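Local coordinates for Lmo0181 protein (Listeria monocytogenes serovar 1/2a, PDB 5F7V), which binds the cyclic glucan cycloalternan as the substrate-binding lipoprotein of a probable ABC sugar transporter, at residues L163-P176 with P236-H249. Residues are numbered along the deposited sequence; the frame is centred on the assembly and turned at random.
Sequences LTDAKNKVWGTSQP and PEDLFMNGQIAMLH. With GLC (alpha-D-glucopyranose), chain B.
W171-S174 runs parallel to I245-H249, with bonds from W171 N to Q244 O (2.8 Å), from A246 N to W171 O (2.9 Å) and from H249 N to S174 O (2.9 Å); a weak one joins S174 N to M247 O. The Q244 side chain lies alongside that of W171, pointing the same way, CG anti to its own carbonyl carbon (chi1 -66°), and its NE2 reaches back to give a hydrogen to K169 O in the loop before the strand, in the carbonyl plane and on a lone pair. A water accepts from both this NE2 and K169 NZ, and N242 ND2 donates to Q244 OE1 from above the carbonyl plane, which gives both ends of the amide a partner. The W171 ring meets Q244 NE2 at its edge and L239 CD2 at 3.8 Å from CZ3. This pairing belongs to the sheet of one lobe of the periplasmic-binding-protein fold, where a Schellman motif at G243 ends helix 236-241 ahead of the strand. S174 CB packs on I245 CD1 and L248 CD1, while L163 CD1 meets A246 CB beside F139. The Q175 amide lies flat over one face of the H249 imidazole, planes 3° apart; E270 and E156 hold the ring nitrogens. From helix 236-241, E237 OE1 accepts from glucose O3 (2.7 Å) and OE2 from O4 (2.9 Å).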
loop_
_atom_site.group_PDB
_atom_site.type_symbol
_atom_site.label_atom_id
_atom_site.label_comp_id
_atom_site.label_asym_id
_atom_site.label_seq_id
_atom_site.Cartn_x
_atom_site.Cartn_y
_atom_site.Cartn_z
ATOM N N LEU A 163 3.838 -18.321 19.958
ATOM C CA LEU A 163 3.017 -18.849 18.884
ATOM C C LEU A 163 3.824 -19.582 17.836
ATOM O O LEU A 163 3.227 -20.185 16.948
ATOM C CB LEU A 163 2.197 -17.730 18.233
ATOM C CG LEU A 163 1.061 -17.197 19.117
ATOM C CD1 LEU A 163 0.676 -15.762 18.761
ATOM C CD2 LEU A 163 -0.111 -18.121 19.179
ATOM N N THR A 164 5.136 -19.530 17.907
ATOM C CA THR A 164 5.966 -20.289 16.942
ATOM C C THR A 164 6.063 -21.731 17.368
ATOM O O THR A 164 6.353 -22.017 18.522
ATOM C CB THR A 164 7.341 -19.616 16.861
ATOM O OG1 THR A 164 7.146 -18.275 16.368
ATOM C CG2 THR A 164 8.238 -20.386 15.903
ATOM N N ASP A 165 5.808 -22.633 16.421
ATOM C CA ASP A 165 5.842 -24.078 16.658
ATOM C C ASP A 165 6.597 -24.676 15.487
ATOM O O ASP A 165 6.022 -25.002 14.439
ATOM C CB ASP A 165 4.416 -24.600 16.774
ATOM C CG ASP A 165 4.358 -26.078 17.059
ATOM O OD1 ASP A 165 5.406 -26.761 17.256
ATOM O OD2 ASP A 165 3.197 -26.551 17.088
ATOM N N ALA A 166 7.910 -24.683 15.646
ATOM C CA ALA A 166 8.805 -24.973 14.524
ATOM C C ALA A 166 8.547 -26.331 13.897
ATOM O O ALA A 166 8.523 -26.426 12.681
ATOM C CB ALA A 166 10.270 -24.854 14.938
ATOM N N LYS A 167 8.273 -27.355 14.691
ATOM C CA LYS A 167 8.091 -28.675 14.074
ATOM C C LYS A 167 6.870 -28.767 13.178
ATOM O O LYS A 167 6.841 -29.589 12.263
ATOM C CB LYS A 167 8.036 -29.752 15.158
ATOM C CG LYS A 167 6.725 -29.761 15.937
ATOM C CD LYS A 167 6.800 -30.702 17.107
ATOM C CE LYS A 167 5.487 -30.645 17.845
ATOM N NZ LYS A 167 5.236 -29.380 18.533
ATOM N N ASN A 168 5.872 -27.930 13.447
ATOM C CA ASN A 168 4.659 -27.908 12.668
ATOM C C ASN A 168 4.607 -26.807 11.628
ATOM O O ASN A 168 3.572 -26.571 10.991
ATOM C CB ASN A 168 3.469 -27.810 13.632
ATOM C CG ASN A 168 3.164 -29.109 14.295
ATOM O OD1 ASN A 168 3.211 -30.151 13.665
ATOM N ND2 ASN A 168 2.890 -29.066 15.585
ATOM N N LYS A 169 5.749 -26.154 11.413
ATOM C CA LYS A 169 5.871 -25.120 10.389
ATOM C C LYS A 169 4.927 -23.961 10.627
ATOM O O LYS A 169 4.319 -23.437 9.669
ATOM C CB LYS A 169 5.729 -25.691 8.966
ATOM C CG LYS A 169 6.522 -26.958 8.683
ATOM C CD LYS A 169 8.023 -26.796 8.917
ATOM C CE LYS A 169 8.681 -25.616 8.235
ATOM N NZ LYS A 169 8.688 -25.733 6.758
ATOM N N VAL A 170 4.779 -23.600 11.904
ATOM C CA VAL A 170 3.953 -22.437 12.269
ATOM C C VAL A 170 4.876 -21.357 12.814
ATOM O O VAL A 170 5.693 -21.619 13.694
ATOM C CB VAL A 170 2.860 -22.806 13.285
ATOM C CG1 VAL A 170 2.131 -21.569 13.790
ATOM C CG2 VAL A 170 1.885 -23.810 12.715
ATOM N N TRP A 171 4.731 -20.169 12.249
ATOM C CA TRP A 171 5.468 -18.992 12.715
ATOM C C TRP A 171 4.530 -18.031 13.407
ATOM O O TRP A 171 3.379 -17.864 13.034
ATOM C CB TRP A 171 6.175 -18.310 11.525
ATOM C CG TRP A 171 7.350 -19.047 10.966
ATOM C CD1 TRP A 171 8.665 -19.016 11.390
ATOM C CD2 TRP A 171 7.312 -19.961 9.877
ATOM N NE1 TRP A 171 9.422 -19.838 10.614
ATOM C CE2 TRP A 171 8.608 -20.454 9.691
ATOM C CE3 TRP A 171 6.292 -20.403 9.026
ATOM C CZ2 TRP A 171 8.919 -21.371 8.705
ATOM C CZ3 TRP A 171 6.611 -21.319 8.040
ATOM C CH2 TRP A 171 7.898 -21.763 7.883
ATOM N N GLY A 172 5.056 -17.365 14.424
ATOM C CA GLY A 172 4.277 -16.385 15.164
ATOM C C GLY A 172 3.976 -15.093 14.424
ATOM O O GLY A 172 2.920 -14.504 14.668
ATOM N N THR A 173 4.856 -14.679 13.516
ATOM C CA THR A 173 4.636 -13.398 12.834
ATOM C C THR A 173 5.259 -13.373 11.465
ATOM O O THR A 173 6.114 -14.177 11.133
ATOM C CB THR A 173 5.115 -12.277 13.731
ATOM O OG1 THR A 173 4.598 -11.019 13.261
ATOM C CG2 THR A 173 6.634 -12.177 13.840
ATOM N N SER A 174 4.830 -12.413 10.672
ATOM C CA SER A 174 5.459 -12.157 9.385
ATOM C C SER A 174 5.210 -10.693 9.051
ATOM O O SER A 174 4.087 -10.180 9.170
ATOM C CB SER A 174 4.851 -13.018 8.281
ATOM O OG SER A 174 5.555 -12.750 7.061
ATOM N N GLN A 175 6.261 -10.043 8.595
ATOM C CA GLN A 175 6.219 -8.610 8.277
ATOM C C GLN A 175 7.281 -8.367 7.211
ATOM O O GLN A 175 8.396 -8.920 7.274
ATOM C CB GLN A 175 6.553 -7.808 9.520
ATOM C CG GLN A 175 6.538 -6.306 9.310
ATOM C CD GLN A 175 6.368 -5.483 10.564
ATOM O OE1 GLN A 175 6.056 -4.287 10.489
ATOM N NE2 GLN A 175 6.606 -6.100 11.691
ATOM N N PRO A 176 6.968 -7.551 6.203
ATOM C CA PRO A 176 7.993 -7.288 5.179
ATOM C C PRO A 176 9.201 -6.545 5.762
ATOM O O PRO A 176 9.092 -5.706 6.635
ATOM C CB PRO A 176 7.246 -6.427 4.162
ATOM C CG PRO A 176 5.796 -6.779 4.365
ATOM C CD PRO A 176 5.664 -6.960 5.827
ATOM N N PRO A 236 3.817 -14.386 1.809
ATOM C CA PRO A 236 3.366 -14.585 3.171
ATOM C C PRO A 236 1.873 -14.820 3.336
ATOM O O PRO A 236 1.438 -15.614 4.170
ATOM C CB PRO A 236 3.855 -13.341 3.914
ATOM C CG PRO A 236 4.794 -12.674 3.018
ATOM C CD PRO A 236 4.630 -13.168 1.620
ATOM N N GLU A 237 1.054 -14.134 2.542
ATOM C CA GLU A 237 -0.389 -14.343 2.641
ATOM C C GLU A 237 -0.781 -15.792 2.286
ATOM O O GLU A 237 -1.776 -16.306 2.789
ATOM C CB GLU A 237 -1.137 -13.338 1.765
ATOM C CG GLU A 237 -0.735 -13.322 0.330
ATOM C CD GLU A 237 0.375 -12.305 0.019
ATOM O OE1 GLU A 237 1.252 -11.893 0.846
ATOM O OE2 GLU A 237 0.333 -11.860 -1.167
ATOM N N ASP A 238 0.026 -16.481 1.479
ATOM C CA ASP A 238 -0.254 -17.893 1.169
ATOM C C ASP A 238 0.005 -18.766 2.395
ATOM O O ASP A 238 -0.792 -19.639 2.762
ATOM C CB ASP A 238 0.610 -18.417 0.020
ATOM C CG ASP A 238 0.581 -17.559 -1.220
ATOM O OD1 ASP A 238 -0.490 -17.000 -1.498
ATOM O OD2 ASP A 238 1.602 -17.468 -1.934
ATOM N N LEU A 239 1.116 -18.500 3.080
ATOM C CA LEU A 239 1.373 -19.215 4.354
ATOM C C LEU A 239 0.301 -18.918 5.394
ATOM O O LEU A 239 -0.186 -19.752 6.156
ATOM C CB LEU A 239 2.755 -18.914 4.894
ATOM C CG LEU A 239 3.911 -19.729 4.288
ATOM C CD1 LEU A 239 4.096 -19.533 2.792
ATOM C CD2 LEU A 239 5.203 -19.479 5.070
ATOM N N PHE A 240 -0.119 -17.658 5.438
ATOM C CA PHE A 240 -1.227 -17.287 6.346
ATOM C C PHE A 240 -2.516 -18.050 6.047
ATOM O O PHE A 240 -3.147 -18.607 6.964
ATOM C CB PHE A 240 -1.456 -15.764 6.307
ATOM C CG PHE A 240 -2.507 -15.275 7.281
ATOM C CD1 PHE A 240 -2.181 -15.127 8.627
ATOM C CD2 PHE A 240 -3.811 -14.993 6.881
ATOM C CE1 PHE A 240 -3.110 -14.687 9.531
ATOM C CE2 PHE A 240 -4.747 -14.543 7.820
ATOM C CZ PHE A 240 -4.386 -14.389 9.128
ATOM N N MET A 241 -2.901 -18.119 4.769
ATOM C CA MET A 241 -4.042 -18.949 4.369
ATOM C C MET A 241 -3.871 -20.416 4.691
ATOM O O MET A 241 -4.879 -21.064 4.950
ATOM C CB MET A 241 -4.292 -18.770 2.871
ATOM C CG MET A 241 -4.950 -17.416 2.615
ATOM S SD MET A 241 -6.677 -17.313 3.164
ATOM C CE MET A 241 -7.679 -18.214 1.982
ATOM N N ASN A 242 -2.636 -20.911 4.702
ATOM C CA ASN A 242 -2.307 -22.301 5.021
ATOM C C ASN A 242 -2.185 -22.527 6.529
ATOM O O ASN A 242 -1.767 -23.636 6.892
ATOM C CB ASN A 242 -1.021 -22.704 4.266
ATOM C CG ASN A 242 -0.885 -24.220 4.035
ATOM O OD1 ASN A 242 -1.857 -24.860 3.668
ATOM N ND2 ASN A 242 0.320 -24.760 4.191
ATOM N N GLY A 243 -2.618 -21.579 7.366
ATOM C CA GLY A 243 -2.575 -21.776 8.803
ATOM C C GLY A 243 -1.216 -21.698 9.444
ATOM O O GLY A 243 -1.033 -22.210 10.563
ATOM N N GLN A 244 -0.222 -21.146 8.760
ATOM C CA GLN A 244 1.166 -21.228 9.218
ATOM C C GLN A 244 1.686 -19.919 9.843
ATOM O O GLN A 244 2.873 -19.877 10.181
ATOM C CB GLN A 244 2.090 -21.605 8.069
ATOM C CG GLN A 244 1.860 -23.011 7.536
ATOM C CD GLN A 244 2.824 -23.295 6.418
ATOM O OE1 GLN A 244 2.449 -23.238 5.227
ATOM N NE2 GLN A 244 4.051 -23.533 6.779
ATOM N N ILE A 245 0.896 -18.841 9.930
ATOM C CA ILE A 245 1.351 -17.553 10.462
ATOM C C ILE A 245 0.304 -17.016 11.444
ATOM O O ILE A 245 -0.841 -16.786 11.075
ATOM C CB ILE A 245 1.644 -16.571 9.314
ATOM C CG1 ILE A 245 2.768 -17.049 8.391
ATOM C CG2 ILE A 245 1.923 -15.187 9.878
ATOM C CD1 ILE A 245 3.057 -16.216 7.167
ATOM N N ALA A 246 0.692 -16.787 12.691
ATOM C CA ALA A 246 -0.276 -16.273 13.651
ATOM C C ALA A 246 -0.594 -14.798 13.479
ATOM O O ALA A 246 -1.746 -14.410 13.679
ATOM C CB ALA A 246 0.213 -16.533 15.069
ATOM N N MET A 247 0.387 -13.978 13.094
ATOM C CA MET A 247 0.218 -12.509 12.946
ATOM C C MET A 247 0.869 -12.111 11.630
ATOM O O MET A 247 2.031 -12.402 11.401
ATOM C CB MET A 247 0.872 -11.712 14.079
ATOM C CG MET A 247 0.185 -11.856 15.406
ATOM S SD MET A 247 1.035 -11.009 16.732
ATOM C CE MET A 247 2.362 -12.152 17.168
ATOM N N LEU A 248 0.110 -11.443 10.768
ATOM C CA LEU A 248 0.598 -11.022 9.461
ATOM C C LEU A 248 0.416 -9.509 9.340
ATOM O O LEU A 248 -0.718 -9.025 9.425
ATOM C CB LEU A 248 -0.163 -11.741 8.364
ATOM C CG LEU A 248 0.197 -11.364 6.937
ATOM C CD1 LEU A 248 1.611 -11.757 6.604
ATOM C CD2 LEU A 248 -0.782 -12.049 6.004
ATOM N N HIS A 249 1.504 -8.790 9.077
ATOM C CA HIS A 249 1.412 -7.323 8.886
ATOM C C HIS A 249 1.226 -7.051 7.400
ATOM O O HIS A 249 2.151 -7.203 6.605
ATOM C CB HIS A 249 2.707 -6.662 9.389
ATOM C CG HIS A 249 2.880 -6.809 10.857
ATOM N ND1 HIS A 249 2.704 -5.766 11.724
ATOM C CD2 HIS A 249 3.188 -7.881 11.616
ATOM C CE1 HIS A 249 2.909 -6.177 12.959
ATOM N NE2 HIS A 249 3.195 -7.462 12.924
HETATM C C1 GLC B . 1.882 -6.819 0.783
HETATM C C2 GLC B . 2.485 -8.173 1.112
HETATM C C3 GLC B . 2.818 -8.970 -0.124
HETATM C C4 GLC B . 1.652 -9.002 -1.097
HETATM C C5 GLC B . 1.174 -7.597 -1.397
HETATM C C6 GLC B . -0.118 -7.705 -2.191
HETATM O O2 GLC B . 3.633 -8.041 1.958
HETATM O O3 GLC B . 3.318 -10.271 0.135
HETATM O O4 GLC B . 2.003 -9.703 -2.284
HETATM O O5 GLC B . 0.812 -6.948 -0.179
HETATM O O6 GLC B . -0.674 -6.432 -2.540
HETATM O O HOH W 1 6.696 -24.309 5.687
#